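Local coordinates for cellulosomal scaffoldin adaptor protein B (Acetivibrio cellulolyticus, PDB 3FNK), which serves as an adaptor scaffoldin of the cellulosome, represented here by its second type II cohesin, a dockerin-binding module, at residues A[135-140]-A[166-171]; A[74-79]-A[98-103]; A[10-15]-A[29-34]. One frame throughout, in Å; residues are numbered along the deposited sequence.

Contact 1: residues A[135-140]-A[166-171]; sequences VVFEDS and VIQPGE
Gln168 reaches across to Phe137 and holds its main chain with both ends of the amide. Phe137 N donates to Gln168 OE1 at 2.9 Å. Gln168 NE2 donates to Phe137 O at 3.0 Å, with a fairly straight N-H...O angle of 163°. Each donor lies in the plane of the carbonyl it approaches, on a lone pair. The two bonds fix the rotation of the amide and satisfy the backbone N and O of one residue. The side chain is bent to do this: chi2 of -76° turns CD back toward segment 135-140. Gln168 OE1 also sits beside Val136, 3.6 Å from Val136 CB.

Phe137 has the most surface buried by the contact. Phe137 CD1 meets Val166 CG1 at 3.8 Å, in an oblique approach. Ile167 O lies near the ring plane, at the edge, by CE1. Met14 and Thr150 also touch the Phe137 side chain, which is buried.

Pro169 closes the other end. Pro169 CB points toward segment 135-140, and Pro169 CG comes to 3.1 Å from Val135 O. Pro169 CD is 3.3 Å from Val135 O. Pro169 also rests on Tyr16.

The two segments run nearly antiparallel, but they belong to different sheets. Strand 136-137 pairs with strand 39-47, and strand 165-167 lies parallel to strand 11-16. The Gln168 amide thus does for Phe137 what the backbone of a neighbouring strand would do. The contact ties one sheet to the other along an edge of the beta sandwich that is typical of cohesins.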
# COMPACT_ATOMS: atom_id res chain seq x y z
N VAL A 135 -11.65 2.87 2.80
CA VAL A 135 -10.67 2.57 1.77
C VAL A 135 -10.43 1.05 1.80
O VAL A 135 -10.29 0.48 2.88
CB VAL A 135 -9.38 3.34 2.08
CG1 VAL A 135 -8.23 2.93 1.15
CG2 VAL A 135 -9.66 4.84 1.98
N VAL A 136 -10.41 0.41 0.63
CA VAL A 136 -10.15 -1.02 0.55
C VAL A 136 -9.04 -1.41 -0.46
O VAL A 136 -8.79 -0.67 -1.44
CB VAL A 136 -11.44 -1.84 0.27
CG1 VAL A 136 -12.48 -1.67 1.44
CG2 VAL A 136 -12.07 -1.49 -1.07
N PHE A 137 -8.37 -2.53 -0.18
CA PHE A 137 -7.61 -3.26 -1.19
C PHE A 137 -8.66 -4.01 -1.97
O PHE A 137 -9.53 -4.66 -1.39
CB PHE A 137 -6.61 -4.27 -0.60
CG PHE A 137 -5.50 -3.63 0.21
CD1 PHE A 137 -5.55 -3.67 1.59
CD2 PHE A 137 -4.45 -2.93 -0.42
CE1 PHE A 137 -4.53 -3.05 2.37
CE2 PHE A 137 -3.44 -2.31 0.32
CZ PHE A 137 -3.49 -2.38 1.74
N GLU A 138 -8.59 -3.94 -3.28
CA GLU A 138 -9.64 -4.51 -4.06
C GLU A 138 -9.12 -4.98 -5.40
O GLU A 138 -8.35 -4.29 -6.05
CB GLU A 138 -10.69 -3.41 -4.25
CG GLU A 138 -11.72 -3.70 -5.26
CD GLU A 138 -12.72 -2.60 -5.34
OE1 GLU A 138 -13.42 -2.36 -4.32
OE2 GLU A 138 -12.80 -1.95 -6.42
N ASP A 139 -9.54 -6.16 -5.81
CA ASP A 139 -9.08 -6.65 -7.09
C ASP A 139 -9.48 -5.75 -8.24
O ASP A 139 -10.43 -4.94 -8.16
CB ASP A 139 -9.43 -8.11 -7.36
CG ASP A 139 -8.19 -8.97 -7.46
OD1 ASP A 139 -7.10 -8.40 -7.30
OD2 ASP A 139 -8.30 -10.18 -7.71
N SER A 140 -8.68 -5.85 -9.30
CA SER A 140 -8.82 -5.06 -10.51
C SER A 140 -8.91 -6.01 -11.69
O SER A 140 -8.37 -7.13 -11.63
CB SER A 140 -7.60 -4.16 -10.67
OG SER A 140 -7.36 -3.87 -12.03
N VAL A 166 -5.04 -10.42 3.78
CA VAL A 166 -5.16 -8.99 3.42
C VAL A 166 -6.11 -8.37 4.45
O VAL A 166 -7.28 -8.71 4.44
CB VAL A 166 -5.73 -8.84 1.98
CG1 VAL A 166 -6.07 -7.41 1.66
CG2 VAL A 166 -4.74 -9.46 0.92
N ILE A 167 -5.62 -7.52 5.35
CA ILE A 167 -6.45 -7.01 6.43
C ILE A 167 -6.88 -5.61 6.02
O ILE A 167 -6.06 -4.73 5.91
CB ILE A 167 -5.69 -6.98 7.78
CG1 ILE A 167 -5.23 -8.40 8.16
CG2 ILE A 167 -6.57 -6.36 8.91
CD1 ILE A 167 -4.21 -8.51 9.35
N GLN A 168 -8.17 -5.45 5.73
CA GLN A 168 -8.73 -4.15 5.29
C GLN A 168 -8.65 -3.13 6.42
O GLN A 168 -8.78 -3.49 7.58
CB GLN A 168 -10.16 -4.34 4.78
CG GLN A 168 -10.30 -5.40 3.70
CD GLN A 168 -9.81 -4.95 2.34
OE1 GLN A 168 -9.23 -3.88 2.21
NE2 GLN A 168 -10.03 -5.77 1.33
N PRO A 169 -8.39 -1.85 6.10
CA PRO A 169 -8.00 -0.89 7.15
C PRO A 169 -9.07 -0.40 8.12
O PRO A 169 -8.72 0.10 9.19
CB PRO A 169 -7.48 0.31 6.35
CG PRO A 169 -8.12 0.18 5.03
CD PRO A 169 -8.23 -1.28 4.75
N GLY A 170 -10.35 -0.50 7.76
CA GLY A 170 -11.38 0.03 8.69
C GLY A 170 -11.82 1.46 8.39
O GLY A 170 -11.14 2.19 7.66
N GLU A 171 -12.94 1.86 8.98
CA GLU A 171 -13.66 3.06 8.53
C GLU A 171 -12.99 4.38 8.91
O GLU A 171 -12.25 4.46 9.88
CB GLU A 171 -15.12 3.02 9.01
CG GLU A 171 -16.08 3.87 8.16
CD GLU A 171 -17.54 3.49 8.38
OE1 GLU A 171 -18.22 3.11 7.39
OE2 GLU A 171 -18.00 3.57 9.54

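Contact 2: residues A[74-79]-A[98-103]; sequences ELLVSE and LSRSYT. With EDO (1,2-ethanediol), chain D.
Arg100 reaches Leu76 and turns the edge of its guanidinium to the Leu76 carbonyl. The chain is extended from CG to NE, with CG anti to the backbone N (chi1 -173°). CG and CD pass beside Leu76 CB. Arg100 NE and NH2 then bind Leu76 O side-on, at 2.7 Å and 2.8 Å. Leu76 O lies close to the guanidinium plane. Both nitrogens approach from one face of the carbonyl plane; NE stands well above it and NH2 is only tilted from it. Val77 CG1 packs obliquely near NH2.

Tyr102 is set differently. Leu76 CD2 lies over one face of the Tyr102 ring, 4.0 Å from its centroid, in a CH-pi contact offset toward the rim. The other methyl, Leu76 CD1, comes to 3.4 Å from Arg100 O. Ser78 N meets the ring at its edge, in plane, and donates to Tyr102 OH at 3.0 Å. That hydroxyl also bonds Glu115, which accepts from Leu76 N as well. Tyr81 and Tyr108 meet the Tyr102 ring edge-to-face.

A water accepts from Arg100 NH2 and makes a weak bond to Glu79 OE2. At the far end, Ser99 OG is 2.8 Å from O1 of a 1,2-ethanediol, probably from the crystallisation liquor.

The loop 74-79 is thus held on strand 95-102 without a regular strand pairing. Arg100 and Tyr102 bind the backbone at Leu76 O and Ser78 N. The two-nitrogen grip on a single oxygen probably polarises the Leu76 carbonyl, while the nearby Glu79 carboxylate may partly balance the charge of Arg100.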
# COMPACT_ATOMS: atom_id res chain seq x y z
N GLU A 74 10.01 1.71 4.95
CA GLU A 74 11.27 1.20 5.47
C GLU A 74 11.79 0.12 4.56
O GLU A 74 12.98 -0.14 4.57
CB GLU A 74 11.08 0.53 6.85
CG GLU A 74 10.34 1.37 7.86
CD GLU A 74 9.70 0.53 9.00
OE1 GLU A 74 9.25 -0.63 8.79
OE2 GLU A 74 9.65 1.09 10.11
N LEU A 75 10.92 -0.57 3.84
CA LEU A 75 11.40 -1.68 2.98
C LEU A 75 11.54 -1.23 1.52
O LEU A 75 10.93 -0.24 1.12
CB LEU A 75 10.48 -2.90 3.07
CG LEU A 75 10.17 -3.42 4.50
CD1 LEU A 75 9.35 -4.72 4.41
CD2 LEU A 75 11.46 -3.63 5.34
N LEU A 76 12.32 -1.98 0.73
CA LEU A 76 12.46 -1.71 -0.71
C LEU A 76 13.20 -0.39 -1.03
O LEU A 76 13.03 0.18 -2.13
CB LEU A 76 11.06 -1.75 -1.37
CG LEU A 76 10.27 -3.07 -1.21
CD1 LEU A 76 8.90 -3.00 -1.95
CD2 LEU A 76 11.08 -4.28 -1.68
N VAL A 77 13.99 0.10 -0.07
CA VAL A 77 14.81 1.29 -0.28
C VAL A 77 16.32 1.04 -0.26
O VAL A 77 17.11 2.01 -0.25
CB VAL A 77 14.47 2.46 0.70
CG1 VAL A 77 13.12 3.00 0.40
CG2 VAL A 77 14.54 1.99 2.16
N SER A 78 16.75 -0.21 -0.28
CA SER A 78 18.18 -0.44 -0.38
C SER A 78 18.63 -0.29 -1.85
O SER A 78 18.25 -1.09 -2.70
CB SER A 78 18.57 -1.81 0.20
OG SER A 78 19.84 -2.19 -0.30
N GLU A 79 19.45 0.72 -2.14
CA GLU A 79 19.79 1.07 -3.52
C GLU A 79 20.58 0.00 -4.24
O GLU A 79 20.38 -0.20 -5.42
CB GLU A 79 20.49 2.44 -3.62
CG GLU A 79 19.54 3.68 -3.46
CD GLU A 79 18.24 3.68 -4.37
OE1 GLU A 79 18.28 3.37 -5.60
OE2 GLU A 79 17.15 4.03 -3.85
N LEU A 98 -0.20 0.90 -7.27
CA LEU A 98 1.16 1.20 -6.91
C LEU A 98 1.98 -0.08 -6.93
O LEU A 98 1.52 -1.14 -6.43
CB LEU A 98 1.23 1.70 -5.47
CG LEU A 98 0.14 2.62 -4.90
CD1 LEU A 98 0.31 2.71 -3.39
CD2 LEU A 98 0.29 4.00 -5.51
N SER A 99 3.19 0.02 -7.44
CA SER A 99 4.13 -1.10 -7.47
C SER A 99 5.51 -0.62 -7.16
O SER A 99 5.95 0.41 -7.67
CB SER A 99 4.18 -1.75 -8.83
OG SER A 99 2.92 -2.15 -9.26
N ARG A 100 6.20 -1.39 -6.34
CA ARG A 100 7.59 -1.22 -6.10
C ARG A 100 8.25 -2.58 -5.92
O ARG A 100 7.76 -3.41 -5.11
CB ARG A 100 7.78 -0.34 -4.86
CG ARG A 100 9.22 0.04 -4.62
CD ARG A 100 9.40 1.04 -3.46
NE ARG A 100 10.83 1.34 -3.30
CZ ARG A 100 11.42 2.51 -3.59
NH1 ARG A 100 10.71 3.53 -4.09
NH2 ARG A 100 12.74 2.67 -3.36
N SER A 101 9.36 -2.82 -6.64
CA SER A 101 10.12 -4.08 -6.55
C SER A 101 11.64 -3.84 -6.60
O SER A 101 12.09 -2.91 -7.22
CB SER A 101 9.82 -5.01 -7.73
OG SER A 101 8.67 -5.82 -7.53
N TYR A 102 12.41 -4.72 -5.95
CA TYR A 102 13.82 -4.86 -6.26
C TYR A 102 13.99 -5.57 -7.59
O TYR A 102 13.21 -6.47 -7.93
CB TYR A 102 14.48 -5.68 -5.16
CG TYR A 102 14.71 -4.92 -3.86
CD1 TYR A 102 14.58 -5.55 -2.62
CD2 TYR A 102 15.05 -3.57 -3.87
CE1 TYR A 102 14.81 -4.87 -1.43
CE2 TYR A 102 15.25 -2.87 -2.69
CZ TYR A 102 15.17 -3.53 -1.46
OH TYR A 102 15.37 -2.82 -0.28
N THR A 103 15.04 -5.21 -8.34
CA THR A 103 15.33 -5.84 -9.62
C THR A 103 16.64 -6.66 -9.61
O THR A 103 16.77 -7.64 -10.36
CB THR A 103 15.42 -4.79 -10.77
OG1 THR A 103 16.30 -3.74 -10.39
CG2 THR A 103 14.05 -4.21 -11.09
C1 EDO D . 2.09 0.10 -11.46
O1 EDO D . 1.28 -0.21 -10.32
C2 EDO D . 1.34 -0.34 -12.70
O2 EDO D . 1.53 -1.73 -12.90
O HOH W 1 14.12 4.82 -4.93

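Contact 3: residues A[10-15]-A[29-34]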
# COMPACT_ATOMS: atom_id res chain seq x y z
N SER A 10 0.93 -14.02 8.93
CA SER A 10 1.47 -13.22 7.83
C SER A 10 0.36 -12.38 7.23
O SER A 10 -0.74 -12.89 6.97
CB SER A 10 2.07 -14.13 6.77
OG SER A 10 3.15 -14.83 7.33
N TYR A 11 0.63 -11.10 7.00
CA TYR A 11 -0.38 -10.27 6.33
C TYR A 11 0.21 -9.09 5.57
O TYR A 11 1.40 -8.79 5.65
CB TYR A 11 -1.39 -9.74 7.34
CG TYR A 11 -0.77 -8.92 8.43
CD1 TYR A 11 -0.45 -7.59 8.21
CD2 TYR A 11 -0.57 -9.46 9.71
CE1 TYR A 11 0.10 -6.83 9.23
CE2 TYR A 11 -0.02 -8.70 10.73
CZ TYR A 11 0.31 -7.38 10.48
OH TYR A 11 0.86 -6.60 11.48
N ILE A 12 -0.68 -8.44 4.84
CA ILE A 12 -0.47 -7.10 4.36
C ILE A 12 -1.65 -6.26 4.81
O ILE A 12 -2.81 -6.69 4.74
CB ILE A 12 -0.27 -7.03 2.80
CG1 ILE A 12 -0.01 -5.58 2.35
CG2 ILE A 12 -1.43 -7.70 2.06
CD1 ILE A 12 0.44 -5.44 0.84
N THR A 13 -1.36 -5.06 5.28
CA THR A 13 -2.47 -4.22 5.66
C THR A 13 -2.22 -2.74 5.33
O THR A 13 -1.14 -2.37 4.85
CB THR A 13 -2.81 -4.44 7.18
OG1 THR A 13 -4.16 -4.03 7.42
CG2 THR A 13 -1.87 -3.67 8.04
N MET A 14 -3.25 -1.93 5.58
CA MET A 14 -3.11 -0.45 5.65
C MET A 14 -3.44 0.05 7.06
O MET A 14 -4.51 -0.28 7.58
CB MET A 14 -4.06 0.18 4.63
CG MET A 14 -3.78 1.64 4.33
SD MET A 14 -5.00 2.25 3.16
CE MET A 14 -4.69 1.17 1.75
N GLY A 15 -2.55 0.84 7.67
CA GLY A 15 -2.86 1.58 8.92
C GLY A 15 -2.98 3.10 8.71
O GLY A 15 -2.29 3.66 7.84
N ALA A 29 -2.14 7.06 5.15
CA ALA A 29 -2.41 5.63 5.07
C ALA A 29 -1.11 4.95 4.68
O ALA A 29 -0.49 5.33 3.68
CB ALA A 29 -3.48 5.37 4.04
N THR A 30 -0.69 3.99 5.50
CA THR A 30 0.58 3.27 5.35
C THR A 30 0.30 1.79 5.00
O THR A 30 -0.41 1.10 5.75
CB THR A 30 1.43 3.33 6.61
OG1 THR A 30 1.71 4.69 6.93
CG2 THR A 30 2.73 2.58 6.43
N VAL A 31 0.85 1.34 3.87
CA VAL A 31 0.74 -0.06 3.44
C VAL A 31 1.94 -0.71 4.11
O VAL A 31 3.03 -0.18 4.05
CB VAL A 31 0.80 -0.21 1.88
CG1 VAL A 31 0.84 -1.70 1.46
CG2 VAL A 31 -0.36 0.49 1.20
N LYS A 32 1.72 -1.86 4.76
CA LYS A 32 2.76 -2.50 5.54
C LYS A 32 2.51 -4.02 5.63
O LYS A 32 1.37 -4.49 5.49
CB LYS A 32 2.79 -1.88 6.94
CG LYS A 32 1.43 -1.99 7.68
CD LYS A 32 1.50 -1.12 8.95
CE LYS A 32 0.20 -1.09 9.71
NZ LYS A 32 0.49 -0.30 10.98
N ILE A 33 3.57 -4.77 5.88
CA ILE A 33 3.47 -6.21 5.82
C ILE A 33 4.07 -6.82 7.06
O ILE A 33 4.85 -6.19 7.77
CB ILE A 33 4.18 -6.82 4.60
CG1 ILE A 33 5.63 -6.30 4.47
CG2 ILE A 33 3.40 -6.55 3.34
CD1 ILE A 33 6.58 -7.23 3.56
N ASN A 34 3.68 -8.07 7.29
CA ASN A 34 4.14 -8.83 8.42
C ASN A 34 4.45 -10.22 7.96
O ASN A 34 3.58 -10.92 7.40
CB ASN A 34 3.08 -8.83 9.56
CG ASN A 34 3.62 -9.47 10.84
OD1 ASN A 34 4.64 -9.05 11.36
ND2 ASN A 34 2.97 -10.55 11.30
O HOH W 2 -0.29 5.88 8.35
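Met14 crosses from strand 11-16 to strand 26-34, passing from Thr30 O to Ala29 CB and then to Val31. Met14 CB is 3.9 Å from Thr30 O. Met14 CG is 3.7 Å from Thr30 O and also touches Ala29 CB. Met14 SD packs on Ala29 CB at 3.6 Å. The chain then bends at chi3 (-61°), which brings Met14 CE to 4.4 Å from Val31 CG2. Ile46 of strand 39-47 and Pro169 also touch this side chain.

The two strands form a beta hairpin, their axes 159° apart. Tyr11 with Asn34, Thr13 with Lys32 and Gly15 with Thr30 are hydrogen-bonded pairs. Ile12 with Ile33 and Met14 with Val31 are non-hydrogen-bonded pairs. The face that carries Ile12, Met14, Val31 and Ile33 turns to the inside of the cohesin sandwich, where Val44 and Phe39 meet it. Ile12 CD1 packs on Val31 CG1, and Ile12 CG1 on Ile33 CG2. In the middle pair, the bond from Thr13 N to Lys32 O is 2.8 Å long and runs nearly along the C=O axis.

The other face is more polar. Thr13 and Lys32 lie side by side, with Thr13 CG2 3.7 Å from Lys32 CG. With Tyr11 CG between the backbone N and the carbonyl carbon (chi1 59°), the ring is set against Asn34 CB, which sits over one face 3.4 Å from the centroid, a tight CH-pi contact. Asn34 ND2 passes by Tyr11 CE2 and is hydrogen-bonded to Ala9 O. A water joins Gly15 O to Thr30 OG1.

How the contacts relate
All three contacts are partly buried. Contact 3 is nearest the chain's centre, buries the most surface and has mostly buried residues. It is regular strand pairing, with apolar side chains on the inner face. Contacts 1 and 2 lie farther out, on opposite sides of the centre, and rely on side chains that bind backbone: a neutral amide in contact 1, a guanidinium and a phenol hydroxyl in contact 2. Contacts 1 and 3 share a sheet and touch directly. Ile167 N and O probably bond to Ile12 O and Thr13 OG1. Contact 2 meets contact 3 where Leu75 CD1 packs on Ile33 CD1. Contacts 1 and 2 do not touch, but both reach the sheet of strand 39-47.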